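Local coordinates for protein Alpha/beta hydrolase (Paenibacillus sp. VTT E-133280, PDB 6TJ2) that probably hydrolyses methyl salicylate to salicylic acid, as an extracellular esterase of the alpha/beta-hydrolase fold related to tobacco salicylic acid binding protein 2, at residues A[48-53]-A[120-125]; A[58-63]-A[112-117]; A[138-143]-A[277-282]. One frame throughout, in Å; residues are numbered along the deposited sequence.

Contact 1 of 3, residues A[48-53]-A[120-125]; sequences VLIHGS and GSVIQT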
loop_
_atom_site.group_PDB
_atom_site.type_symbol
_atom_site.label_atom_id
_atom_site.label_comp_id
_atom_site.label_asym_id
_atom_site.label_seq_id
_atom_site.Cartn_x
_atom_site.Cartn_y
_atom_site.Cartn_z
ATOM N N VAL A 48 -26.472 6.983 6.581
ATOM C CA VAL A 48 -26.828 8.082 5.655
ATOM C C VAL A 48 -25.660 8.209 4.684
ATOM O O VAL A 48 -24.558 8.600 5.124
ATOM C CB VAL A 48 -27.116 9.390 6.398
ATOM C CG1 VAL A 48 -27.406 10.514 5.426
ATOM C CG2 VAL A 48 -28.302 9.256 7.361
ATOM N N LEU A 49 -25.872 7.844 3.427
ATOM C CA LEU A 49 -24.810 7.741 2.408
ATOM C C LEU A 49 -24.858 8.979 1.529
ATOM O O LEU A 49 -25.919 9.233 0.957
ATOM C CB LEU A 49 -24.931 6.490 1.560
ATOM C CG LEU A 49 -25.075 5.177 2.334
ATOM C CD1 LEU A 49 -25.196 4.048 1.360
ATOM C CD2 LEU A 49 -23.874 4.927 3.241
ATOM N N ILE A 50 -23.749 9.682 1.428
ATOM C CA ILE A 50 -23.602 10.954 0.661
ATOM C C ILE A 50 -22.676 10.705 -0.507
ATOM O O ILE A 50 -21.470 10.481 -0.307
ATOM C CB ILE A 50 -23.106 12.063 1.586
ATOM C CG1 ILE A 50 -23.947 12.214 2.860
ATOM C CG2 ILE A 50 -22.985 13.353 0.771
ATOM C CD1 ILE A 50 -25.438 12.473 2.588
ATOM N N HIS A 51 -23.231 10.746 -1.711
ATOM C CA HIS A 51 -22.442 10.578 -2.932
ATOM C C HIS A 51 -21.524 11.790 -3.142
ATOM O O HIS A 51 -21.742 12.853 -2.542
ATOM C CB HIS A 51 -23.299 10.316 -4.151
ATOM C CG HIS A 51 -24.142 11.476 -4.615
ATOM N ND1 HIS A 51 -23.604 12.542 -5.306
ATOM C CD2 HIS A 51 -25.450 11.758 -4.441
ATOM C CE1 HIS A 51 -24.572 13.407 -5.597
ATOM N NE2 HIS A 51 -25.708 12.962 -5.074
ATOM N N GLY A 52 -20.616 11.627 -4.074
ATOM C CA GLY A 52 -19.709 12.686 -4.473
ATOM C C GLY A 52 -20.029 13.245 -5.836
ATOM O O GLY A 52 -21.191 13.203 -6.295
ATOM N N SER A 53 -19.054 13.868 -6.455
ATOM C CA SER A 53 -19.235 14.578 -7.736
ATOM C C SER A 53 -19.391 13.585 -8.888
ATOM O O SER A 53 -18.968 12.385 -8.811
ATOM C CB SER A 53 -18.104 15.526 -7.992
ATOM O OG SER A 53 -18.015 16.510 -7.001
ATOM N N GLY A 120 -17.067 13.644 1.086
ATOM C CA GLY A 120 -16.351 13.884 2.348
ATOM C C GLY A 120 -16.453 15.309 2.828
ATOM O O GLY A 120 -16.567 15.557 4.044
ATOM N N SER A 121 -16.411 16.259 1.911
ATOM C CA SER A 121 -16.550 17.677 2.305
ATOM C C SER A 121 -17.958 17.977 2.808
ATOM O O SER A 121 -18.122 18.787 3.763
ATOM C CB SER A 121 -16.147 18.631 1.226
ATOM O OG SER A 121 -17.070 18.675 0.166
ATOM N N VAL A 122 -18.947 17.310 2.261
ATOM C CA VAL A 122 -20.354 17.454 2.655
ATOM C C VAL A 122 -20.579 16.827 4.023
ATOM O O VAL A 122 -21.269 17.432 4.870
ATOM C CB VAL A 122 -21.268 16.869 1.583
ATOM C CG1 VAL A 122 -22.726 17.021 2.026
ATOM C CG2 VAL A 122 -21.040 17.550 0.231
ATOM N N ILE A 123 -20.019 15.654 4.304
ATOM C CA ILE A 123 -20.189 15.104 5.665
ATOM C C ILE A 123 -19.512 16.007 6.691
ATOM O O ILE A 123 -20.013 16.132 7.840
ATOM C CB ILE A 123 -19.825 13.628 5.823
ATOM C CG1 ILE A 123 -18.318 13.383 5.751
ATOM C CG2 ILE A 123 -20.610 12.821 4.795
ATOM C CD1 ILE A 123 -17.942 11.918 5.660
ATOM N N GLN A 124 -18.380 16.664 6.334
ATOM C CA GLN A 124 -17.765 17.625 7.281
ATOM C C GLN A 124 -18.739 18.756 7.592
ATOM O O GLN A 124 -18.945 19.083 8.781
ATOM C CB GLN A 124 -16.464 18.163 6.709
ATOM C CG GLN A 124 -15.319 17.152 6.649
ATOM C CD GLN A 124 -14.157 17.753 5.899
ATOM O OE1 GLN A 124 -14.334 18.251 4.765
ATOM N NE2 GLN A 124 -12.970 17.770 6.512
ATOM N N THR A 125 -19.271 19.410 6.582
ATOM C CA THR A 125 -20.085 20.603 6.798
ATOM C C THR A 125 -21.435 20.233 7.391
ATOM O O THR A 125 -21.938 20.975 8.278
ATOM C CB THR A 125 -20.205 21.416 5.526
ATOM O OG1 THR A 125 -20.760 20.609 4.494
ATOM C CG2 THR A 125 -18.893 22.025 5.096
#
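No flat group takes part where Ile-50 meets Val-122 and Ile-123; the contact is aliphatic throughout. The side chain of His-51, next in the chain, leaves the backbone away from the helix, and its ring stacks with that of Tyr-79. Its edge is used for polar bonds. ND1 donates to Gly-52 O at 2.7 Å, nearly in the ring plane and on a lone pair of the carbonyl, with an N-H...O angle of 162°. NE2 is hydrogen-bonded to Glu-78, so both ring nitrogens have partners and the ring's rotation is fixed.

Ile-50 touches the helix with both branches. CG2 lies anti to the backbone N and touches Val-122, 3.9 Å from its CG1. CG1, beside the backbone N, lies 3.9 Å from Ile-123 CG2. The side chain of Ile-50 runs roughly perpendicular to that of Val-122 but antiparallel alongside that of Ile-123. This is helix-on-sheet packing of the alpha/beta-hydrolase fold. Helix 119-129 follows what is probably the nucleophile elbow, and here it meets the end of strand 46-50. The three residues are buried. Val-99 of helix 92-105 also touches Ile-50, and Ile-95 of the same helix touches Val-122. Ile-123 also rests on Leu-113 of strand 111-117 and Ile-137 of strand 134-139.

Contact 2 of 3, residues A[58-63]-A[112-117]; sequences GFWDET and ILLGHS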
loop_
_atom_site.group_PDB
_atom_site.type_symbol
_atom_site.label_atom_id
_atom_site.label_comp_id
_atom_site.label_asym_id
_atom_site.label_seq_id
_atom_site.Cartn_x
_atom_site.Cartn_y
_atom_site.Cartn_z
ATOM N N GLY A 58 -28.231 7.475 -6.982
ATOM C CA GLY A 58 -28.231 6.155 -7.646
ATOM C C GLY A 58 -26.897 5.441 -7.564
ATOM O O GLY A 58 -26.847 4.219 -7.770
ATOM N N PHE A 59 -25.831 6.169 -7.296
ATOM C CA PHE A 59 -24.494 5.573 -7.081
ATOM C C PHE A 59 -24.607 4.432 -6.090
ATOM O O PHE A 59 -23.860 3.465 -6.247
ATOM C CB PHE A 59 -23.528 6.635 -6.565
ATOM C CG PHE A 59 -22.103 6.236 -6.313
ATOM C CD1 PHE A 59 -21.318 5.949 -7.399
ATOM C CD2 PHE A 59 -21.561 6.074 -5.066
ATOM C CE1 PHE A 59 -19.970 5.651 -7.251
ATOM C CE2 PHE A 59 -20.214 5.715 -4.923
ATOM C CZ PHE A 59 -19.440 5.522 -6.013
ATOM N N TRP A 60 -25.403 4.613 -5.033
ATOM C CA TRP A 60 -25.511 3.680 -3.894
ATOM C C TRP A 60 -26.483 2.526 -4.131
ATOM O O TRP A 60 -26.611 1.720 -3.234
ATOM C CB TRP A 60 -25.915 4.459 -2.659
ATOM C CG TRP A 60 -24.983 5.577 -2.289
ATOM C CD1 TRP A 60 -25.281 6.896 -2.264
ATOM C CD2 TRP A 60 -23.610 5.442 -1.850
ATOM N NE1 TRP A 60 -24.183 7.600 -1.836
ATOM C CE2 TRP A 60 -23.161 6.743 -1.542
ATOM C CE3 TRP A 60 -22.768 4.353 -1.641
ATOM C CZ2 TRP A 60 -21.876 6.995 -1.081
ATOM C CZ3 TRP A 60 -21.506 4.589 -1.153
ATOM C CH2 TRP A 60 -21.089 5.902 -0.872
ATOM N N ASP A 61 -27.102 2.413 -5.311
ATOM C CA ASP A 61 -28.256 1.485 -5.411
ATOM C C ASP A 61 -27.869 0.070 -4.967
ATOM O O ASP A 61 -28.568 -0.519 -4.095
ATOM C CB ASP A 61 -28.809 1.469 -6.825
ATOM C CG ASP A 61 -29.623 2.687 -7.238
ATOM O OD1 ASP A 61 -29.950 3.477 -6.367
ATOM O OD2 ASP A 61 -29.835 2.774 -8.499
ATOM N N GLU A 62 -26.823 -0.472 -5.532
ATOM C CA GLU A 62 -26.481 -1.911 -5.296
ATOM C C GLU A 62 -25.981 -2.089 -3.873
ATOM O O GLU A 62 -26.316 -3.064 -3.183
ATOM C CB GLU A 62 -25.475 -2.405 -6.324
ATOM C CG GLU A 62 -25.949 -2.361 -7.787
ATOM C CD GLU A 62 -25.915 -1.017 -8.489
ATOM O OE1 GLU A 62 -25.409 0.012 -7.947
ATOM O OE2 GLU A 62 -26.432 -0.975 -9.657
ATOM N N THR A 63 -25.071 -1.244 -3.457
ATOM C CA THR A 63 -24.465 -1.371 -2.122
ATOM C C THR A 63 -25.491 -1.127 -1.040
ATOM O O THR A 63 -25.526 -1.867 -0.008
ATOM C CB THR A 63 -23.226 -0.483 -2.031
ATOM O OG1 THR A 63 -22.173 -0.989 -2.861
ATOM C CG2 THR A 63 -22.730 -0.369 -0.625
ATOM N N ILE A 112 -24.733 6.564 11.152
ATOM C CA ILE A 112 -23.378 6.596 10.537
ATOM C C ILE A 112 -23.471 7.514 9.334
ATOM O O ILE A 112 -24.232 7.200 8.395
ATOM C CB ILE A 112 -22.936 5.185 10.131
ATOM C CG1 ILE A 112 -22.975 4.239 11.335
ATOM C CG2 ILE A 112 -21.554 5.238 9.507
ATOM C CD1 ILE A 112 -22.914 2.857 11.014
ATOM N N LEU A 113 -22.741 8.621 9.327
ATOM C CA LEU A 113 -22.772 9.568 8.198
ATOM C C LEU A 113 -21.566 9.211 7.341
ATOM O O LEU A 113 -20.405 9.394 7.811
ATOM C CB LEU A 113 -22.706 10.996 8.721
ATOM C CG LEU A 113 -22.772 12.077 7.632
ATOM C CD1 LEU A 113 -24.086 11.967 6.850
ATOM C CD2 LEU A 113 -22.617 13.456 8.301
ATOM N N LEU A 114 -21.800 8.719 6.129
ATOM C CA LEU A 114 -20.722 8.182 5.252
ATOM C C LEU A 114 -20.698 8.969 3.973
ATOM O O LEU A 114 -21.762 9.076 3.326
ATOM C CB LEU A 114 -20.962 6.691 5.057
ATOM C CG LEU A 114 -19.881 5.911 4.293
ATOM C CD1 LEU A 114 -19.926 4.444 4.728
ATOM C CD2 LEU A 114 -20.013 6.063 2.797
ATOM N N GLY A 115 -19.546 9.470 3.573
ATOM C CA GLY A 115 -19.392 10.229 2.318
ATOM C C GLY A 115 -18.350 9.608 1.444
ATOM O O GLY A 115 -17.364 9.066 1.952
ATOM N N HIS A 116 -18.572 9.634 0.136
ATOM C CA HIS A 116 -17.631 9.211 -0.920
ATOM C C HIS A 116 -17.152 10.429 -1.666
ATOM O O HIS A 116 -17.970 11.322 -1.928
ATOM C CB HIS A 116 -18.296 8.190 -1.806
ATOM C CG HIS A 116 -17.478 7.668 -2.922
ATOM N ND1 HIS A 116 -17.492 8.219 -4.141
ATOM C CD2 HIS A 116 -16.629 6.607 -2.984
ATOM C CE1 HIS A 116 -16.739 7.505 -4.965
ATOM N NE2 HIS A 116 -16.229 6.515 -4.280
ATOM N N SER A 117 -15.866 10.487 -1.999
ATOM C CA SER A 117 -15.254 11.562 -2.807
ATOM C C SER A 117 -15.625 12.957 -2.284
ATOM O O SER A 117 -15.361 13.271 -1.110
ATOM C CB SER A 117 -15.452 11.295 -4.279
ATOM O OG SER A 117 -16.805 11.177 -4.660
#
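Phe-59 and Trp-60 meet His-116 and Leu-114 without any hydrogen bond between the segments. The shortest sound polar bond lies within segment 58-63, from Asp-61 N to Gly-58 O at 3.1 Å. It closes the 3-10 turn that carries both aromatic rings.

Phe-59 comes in over one face of the His-116 imidazole. Its CZ sits 3.5 Å from His-116 CE1 and is offset toward the rim of that ring. The two planes are inclined at 41°, so the pair is oblique. Phe-59 CG is anti to the backbone N (chi1 -179°), which sets the ring over the imidazole. The ring also rests on its neighbour: Phe-59 CD2 stands over the centre of the indole of Trp-60.

Trp-60 leads with the far corner of its six-membered ring. CH2 lies 3.7 Å from His-116 CB and 3.8 Å from Leu-114 CD2. It thus reaches two residues that point to the same side of the strand. All four residues are buried. His-116 NE2 is hydrogen-bonded elsewhere in the protein, so this ring nitrogen is satisfied. With an alanine here instead of His-116, the end of Phe-59 would probably lose the ring it rests on, and the partner of NE2 its mate. His-116 directly precedes Ser-117, the probable nucleophile of a GxSxG elbow, and its ring also meets those of His-264 and Phe-140.

The contact joins the 3-10 turn that leads into helix 61-69 to the C-terminal half of the central strand 111-117. Val-268 of helix 267-270 touches Phe-59, Met-279 of helix 272-283 touches Trp-60, and Leu-49 of strand 46-50 lies against both Trp-60 and Leu-114.

Contact 3 of 3, residues A[138-143]-A[277-282]; sequences VFFDAF and ELMVKA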
loop_
_atom_site.group_PDB
_atom_site.type_symbol
_atom_site.label_atom_id
_atom_site.label_comp_id
_atom_site.label_asym_id
_atom_site.label_seq_id
_atom_site.Cartn_x
_atom_site.Cartn_y
_atom_site.Cartn_z
ATOM N N VAL A 138 -17.843 8.396 8.498
ATOM C CA VAL A 138 -17.020 7.480 7.689
ATOM C C VAL A 138 -16.674 8.180 6.394
ATOM O O VAL A 138 -17.587 8.540 5.629
ATOM C CB VAL A 138 -17.714 6.128 7.447
ATOM C CG1 VAL A 138 -16.853 5.242 6.566
ATOM C CG2 VAL A 138 -18.032 5.455 8.772
ATOM N N PHE A 139 -15.409 8.341 6.147
ATOM C CA PHE A 139 -14.885 8.852 4.874
ATOM C C PHE A 139 -14.523 7.674 4.002
ATOM O O PHE A 139 -13.609 6.916 4.358
ATOM C CB PHE A 139 -13.657 9.720 5.111
ATOM C CG PHE A 139 -13.968 11.011 5.812
ATOM C CD1 PHE A 139 -14.012 12.201 5.099
ATOM C CD2 PHE A 139 -14.220 11.072 7.158
ATOM C CE1 PHE A 139 -14.331 13.389 5.730
ATOM C CE2 PHE A 139 -14.542 12.247 7.803
ATOM C CZ PHE A 139 -14.639 13.403 7.065
ATOM N N PHE A 140 -15.184 7.447 2.905
ATOM C CA PHE A 140 -14.993 6.332 1.960
ATOM C C PHE A 140 -14.359 6.867 0.692
ATOM O O PHE A 140 -15.051 7.510 -0.087
ATOM C CB PHE A 140 -16.298 5.576 1.741
ATOM C CG PHE A 140 -16.327 4.638 0.566
ATOM C CD1 PHE A 140 -17.504 4.408 -0.140
ATOM C CD2 PHE A 140 -15.185 3.958 0.167
ATOM C CE1 PHE A 140 -17.490 3.598 -1.265
ATOM C CE2 PHE A 140 -15.175 3.181 -0.972
ATOM C CZ PHE A 140 -16.345 2.992 -1.689
ATOM N N ASP A 141 -13.030 6.740 0.547
ATOM C CA ASP A 141 -12.329 7.246 -0.649
ATOM C C ASP A 141 -12.818 8.682 -0.866
ATOM O O ASP A 141 -13.251 9.049 -1.975
ATOM C CB ASP A 141 -12.517 6.354 -1.862
ATOM C CG ASP A 141 -11.803 5.034 -1.733
ATOM O OD1 ASP A 141 -11.088 4.848 -0.798
ATOM O OD2 ASP A 141 -11.909 4.215 -2.675
ATOM N N ALA A 142 -12.712 9.451 0.206
ATOM C CA ALA A 142 -13.306 10.779 0.300
ATOM C C ALA A 142 -12.253 11.830 0.627
ATOM O O ALA A 142 -11.216 11.564 1.256
ATOM C CB ALA A 142 -14.445 10.824 1.298
ATOM N N PHE A 143 -12.535 13.038 0.203
ATOM C CA PHE A 143 -11.709 14.201 0.558
ATOM C C PHE A 143 -12.043 14.634 1.969
ATOM O O PHE A 143 -13.212 14.559 2.419
ATOM C CB PHE A 143 -11.965 15.338 -0.434
ATOM C CG PHE A 143 -11.633 14.946 -1.839
ATOM C CD1 PHE A 143 -10.299 14.814 -2.201
ATOM C CD2 PHE A 143 -12.613 14.619 -2.768
ATOM C CE1 PHE A 143 -9.973 14.388 -3.490
ATOM C CE2 PHE A 143 -12.274 14.154 -4.024
ATOM C CZ PHE A 143 -10.968 14.092 -4.399
ATOM N N GLU A 277 -20.120 -5.090 3.474
ATOM C CA GLU A 277 -19.370 -5.643 4.615
ATOM C C GLU A 277 -18.274 -4.682 5.062
ATOM O O GLU A 277 -18.074 -4.517 6.269
ATOM C CB GLU A 277 -18.800 -7.007 4.245
ATOM C CG GLU A 277 -19.853 -8.065 4.007
ATOM C CD GLU A 277 -19.254 -9.324 3.384
ATOM O OE1 GLU A 277 -18.046 -9.324 2.994
ATOM O OE2 GLU A 277 -19.985 -10.303 3.278
ATOM N N LEU A 278 -17.591 -4.060 4.134
ATOM C CA LEU A 278 -16.561 -3.083 4.485
ATOM C C LEU A 278 -17.131 -1.860 5.183
ATOM O O LEU A 278 -16.550 -1.319 6.154
ATOM C CB LEU A 278 -15.754 -2.623 3.268
ATOM C CG LEU A 278 -14.832 -3.700 2.679
ATOM C CD1 LEU A 278 -14.330 -3.268 1.330
ATOM C CD2 LEU A 278 -13.671 -3.999 3.647
ATOM N N MET A 279 -18.309 -1.427 4.737
ATOM C CA MET A 279 -18.947 -0.259 5.364
ATOM C C MET A 279 -19.394 -0.592 6.769
ATOM O O MET A 279 -19.297 0.260 7.658
ATOM C CB MET A 279 -20.129 0.212 4.509
ATOM C CG MET A 279 -19.645 0.808 3.207
ATOM S SD MET A 279 -20.996 1.129 2.094
ATOM C CE MET A 279 -20.270 2.284 0.932
ATOM N N VAL A 280 -19.842 -1.834 7.027
ATOM C CA VAL A 280 -20.139 -2.236 8.427
ATOM C C VAL A 280 -18.857 -2.254 9.235
ATOM O O VAL A 280 -18.849 -1.847 10.372
ATOM C CB VAL A 280 -20.875 -3.592 8.413
ATOM C CG1 VAL A 280 -21.037 -4.180 9.822
ATOM C CG2 VAL A 280 -22.234 -3.468 7.731
ATOM N N LYS A 281 -17.767 -2.788 8.693
ATOM C CA LYS A 281 -16.483 -2.839 9.436
ATOM C C LYS A 281 -15.976 -1.439 9.783
ATOM O O LYS A 281 -15.444 -1.194 10.869
ATOM C CB LYS A 281 -15.417 -3.521 8.592
ATOM C CG LYS A 281 -15.321 -5.030 8.738
ATOM C CD LYS A 281 -14.105 -5.543 7.941
ATOM C CE LYS A 281 -12.722 -5.550 8.564
ATOM N NZ LYS A 281 -11.854 -6.518 7.813
ATOM N N ALA A 282 -16.262 -0.435 8.922
ATOM C CA ALA A 282 -15.871 0.952 9.145
ATOM C C ALA A 282 -16.862 1.681 10.069
ATOM O O ALA A 282 -16.465 2.546 10.827
ATOM C CB ALA A 282 -15.718 1.631 7.801
#
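Met-279 lays its terminal methyl against the ring of Phe-140, with CE 3.6 Å from CD1. The next ring atom, Phe-140 CE1, is 3.8 Å from the same CE. The approach is oblique to the ring. The Met-279 chain is extended beyond CG (chi2 171°, chi3 162°), and this length lets it span from the helix to the sheet.

One helical turn on, Ala-282 meets Val-138. The two branches of the valine divide the work. CG1 faces the alanine methyl, 4.0 Å from CB, while CG2 lies beside the backbone, 3.9 Å from Ala-282 O. That oxygen is also hydrogen-bonded to Ser-227 OG. The small side chain of Ala-282 probably allows the close approach of helix and strand, with the CA atoms of Val-138 and Ala-282 6.8 Å apart.

Leu-114 of the adjacent strand touches Val-138, Phe-140 and Met-279. The chain turns a corner at Phe-140 and Asp-141, and Asp-141 OD1 accepts a hydrogen bond from Leu-231 N. In the alpha/beta-hydrolase fold the last helix packs on one face of the parallel sheet, and here helix 272-283 does so over strand 134-139.

The three contacts share one parallel sheet, in which strands 46-50, 111-117 and 134-139 are successive neighbours. A probable hydrogen bond from Ile-50 N to Leu-114 O (2.8 Å) joins contact 1 to contact 2. Another, from Val-138 N to Leu-113 O (2.8 Å), joins contact 3 to contact 2. Contact 1 lies on one face of the sheet; contacts 2 and 3 lie on the other, where Trp-60 packs on Met-279. The centre of contact 2 is about 9 Å from those of contacts 1 and 3, which are themselves about 12 Å apart. Contact 2 includes Ser-117, the probable nucleophile, whose likely triad partners are His-264 and Asp-234. Gly-52 CA of contact 1 lies 3.3 Å from Ser-117 OG.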